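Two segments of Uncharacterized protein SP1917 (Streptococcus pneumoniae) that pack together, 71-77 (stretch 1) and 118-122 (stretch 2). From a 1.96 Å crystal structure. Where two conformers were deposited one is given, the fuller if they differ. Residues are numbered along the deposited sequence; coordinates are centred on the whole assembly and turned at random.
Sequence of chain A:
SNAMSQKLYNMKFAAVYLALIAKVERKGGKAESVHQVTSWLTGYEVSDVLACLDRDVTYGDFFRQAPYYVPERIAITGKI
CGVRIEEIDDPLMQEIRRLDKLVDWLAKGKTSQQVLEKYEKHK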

# COMPACT_ATOMS: atom_id res chain seq x y z
N PRO A 71 2.96 -12.92 -4.47
CA PRO A 71 3.30 -13.91 -3.45
C PRO A 71 4.27 -13.39 -2.38
O PRO A 71 4.13 -13.74 -1.22
CB PRO A 71 3.92 -15.07 -4.27
CG PRO A 71 3.36 -14.91 -5.64
CD PRO A 71 3.18 -13.42 -5.84
N GLU A 72 5.21 -12.53 -2.76
CA GLU A 72 6.27 -12.09 -1.86
C GLU A 72 5.75 -11.15 -0.76
O GLU A 72 6.49 -10.75 0.13
CB GLU A 72 7.38 -11.42 -2.66
CG GLU A 72 8.23 -12.41 -3.49
CD GLU A 72 7.55 -12.90 -4.79
OE1 GLU A 72 6.48 -12.36 -5.18
OE2 GLU A 72 8.10 -13.81 -5.43
N ARG A 73 4.47 -10.79 -0.83
CA ARG A 73 3.91 -9.86 0.15
C ARG A 73 3.82 -10.49 1.54
O ARG A 73 3.73 -9.78 2.54
CB ARG A 73 2.53 -9.37 -0.31
CG ARG A 73 1.42 -10.38 -0.10
CD ARG A 73 0.14 -9.98 -0.82
NE ARG A 73 -0.94 -10.86 -0.37
CZ ARG A 73 -1.07 -12.13 -0.70
NH1 ARG A 73 -0.21 -12.71 -1.55
NH2 ARG A 73 -2.08 -12.84 -0.19
N ILE A 74 3.86 -11.82 1.61
CA ILE A 74 3.86 -12.54 2.87
C ILE A 74 5.14 -12.21 3.68
O ILE A 74 5.16 -12.29 4.92
CB ILE A 74 3.77 -14.07 2.59
CG1 ILE A 74 2.49 -14.42 1.78
CG2 ILE A 74 3.94 -14.95 3.86
CD1 ILE A 74 1.19 -13.82 2.27
N ALA A 75 6.20 -11.83 2.98
CA ALA A 75 7.46 -11.43 3.64
C ALA A 75 7.44 -10.00 4.22
O ALA A 75 8.38 -9.63 4.94
CB ALA A 75 8.65 -11.61 2.67
N ILE A 76 6.40 -9.22 3.90
CA ILE A 76 6.20 -7.89 4.50
C ILE A 76 5.70 -8.08 5.94
O ILE A 76 4.47 -8.10 6.23
CB ILE A 76 5.25 -6.98 3.68
CG1 ILE A 76 5.70 -6.91 2.21
CG2 ILE A 76 5.22 -5.57 4.30
CD1 ILE A 76 4.59 -6.40 1.23
N THR A 77 6.65 -8.24 6.85
CA THR A 77 6.34 -8.51 8.27
C THR A 77 6.77 -7.30 9.13
O THR A 77 7.39 -6.36 8.62
CB THR A 77 7.05 -9.79 8.76
OG1 THR A 77 8.47 -9.63 8.57
CG2 THR A 77 6.57 -11.02 7.98
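Stretch 2 118-122: KYEKH

Stretch 2 opens with the last two residues of a helix, Lys118 and Tyr119, and continues into an extended tail. Glu120 is the first residue to leave helical phi/psi, and from there through His122 the backbone is extended, with psi between 124° and 148°. It lies against a short 3-10 segment, residues 71-75, held by the backbone hydrogen bonds Ala75 N to Glu72 O (3.1 Å) and, just past its end, Ile76 N to Arg73 O (3.0 Å). The two chains run in broadly opposite directions: Glu72, early in stretch 1, meets Glu120 and Lys121 as well as Tyr119, whereas Ile76, farther on, meets Tyr119. The nearest CA atoms across the contact are those of Glu72 and Glu120, 6.0 Å apart, and the contact buries 303 Å² in total.

Apolar packing centres on Tyr119, whose CA-to-CB bond points toward stretch 1. Ile76 covers one face of its ring: CG1 sits 3.7 Å from the centroid of the Tyr119 ring and only 10° off the normal, a CH-pi contact. Ala75 lies at the side, its O near the ring plane and 3.4 Å from Tyr119 CE1, while its CB packs 4.2 Å from Tyr119 CD1. The same methyl group meets the aliphatic part of Lys121, with Ala75 CB 4.2 Å from Lys121 CE. Farther along, Lys121 NZ reaches back along its own stretch to within 3.4 Å of Lys118 O, a weak hydrogen bond.

Glu72 follows the backbone where the helix gives way to the tail. Its CB approaches Tyr119 O at 3.3 Å, and its CG lies 3.9 Å from Lys121 N.

No direct hydrogen bond joins the stretches; water supplies the polar links. Two waters each donate to both Glu72 OE2 (2.6 and 3.1 Å) and Lys121 O (2.9 and 3.0 Å), so the carboxylate and the carbonyl, both acceptors, are reconciled through solvent. A third donates to Thr77 O (2.8 Å) and hydrogen-bonds Tyr119 OH (2.6 Å), bridging the stretches beyond the ring.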

# COMPACT_ATOMS: atom_id res chain seq x y z
N LYS A 118 13.98 -5.53 -1.45
CA LYS A 118 13.85 -6.02 -0.08
C LYS A 118 12.97 -7.26 0.01
O LYS A 118 13.24 -8.17 0.80
CB LYS A 118 13.28 -4.91 0.81
CG LYS A 118 13.32 -5.16 2.30
CD LYS A 118 12.90 -3.87 3.06
CE LYS A 118 14.08 -2.90 3.29
NZ LYS A 118 15.13 -3.53 4.19
N TYR A 119 11.90 -7.30 -0.78
CA TYR A 119 10.88 -8.31 -0.58
C TYR A 119 10.86 -9.37 -1.67
O TYR A 119 10.28 -10.42 -1.49
CB TYR A 119 9.50 -7.67 -0.39
CG TYR A 119 9.40 -6.86 0.90
CD1 TYR A 119 9.41 -7.50 2.14
CD2 TYR A 119 9.34 -5.45 0.87
CE1 TYR A 119 9.35 -6.75 3.34
CE2 TYR A 119 9.27 -4.69 2.07
CZ TYR A 119 9.25 -5.35 3.29
OH TYR A 119 9.19 -4.63 4.47
N GLU A 120 11.50 -9.08 -2.80
CA GLU A 120 11.54 -10.08 -3.85
C GLU A 120 12.58 -11.13 -3.44
O GLU A 120 13.72 -10.84 -3.09
CB GLU A 120 11.69 -9.48 -5.26
CG GLU A 120 10.32 -8.98 -5.81
CD GLU A 120 10.34 -8.50 -7.28
OE1 GLU A 120 11.32 -7.89 -7.73
OE2 GLU A 120 9.33 -8.73 -8.00
N LYS A 121 12.13 -12.38 -3.38
CA LYS A 121 13.02 -13.42 -2.89
C LYS A 121 13.38 -14.34 -4.04
O LYS A 121 12.52 -14.73 -4.81
CB LYS A 121 12.37 -14.18 -1.75
CG LYS A 121 11.93 -13.29 -0.58
CD LYS A 121 13.13 -12.71 0.18
CE LYS A 121 12.61 -11.86 1.37
NZ LYS A 121 13.72 -11.22 2.12
N HIS A 122 14.66 -14.67 -4.15
CA HIS A 122 15.15 -15.60 -5.19
C HIS A 122 15.65 -16.88 -4.57
O HIS A 122 16.14 -16.85 -3.44
CB HIS A 122 16.26 -14.93 -6.02
CG HIS A 122 15.85 -13.60 -6.56
ND1 HIS A 122 14.78 -13.45 -7.41
CD2 HIS A 122 16.35 -12.36 -6.36
CE1 HIS A 122 14.62 -12.17 -7.71
NE2 HIS A 122 15.57 -11.49 -7.09
O HOH W 1 9.81 -15.51 -4.34
O HOH W 2 10.88 -12.57 -6.15
O HOH W 3 9.17 -6.15 6.53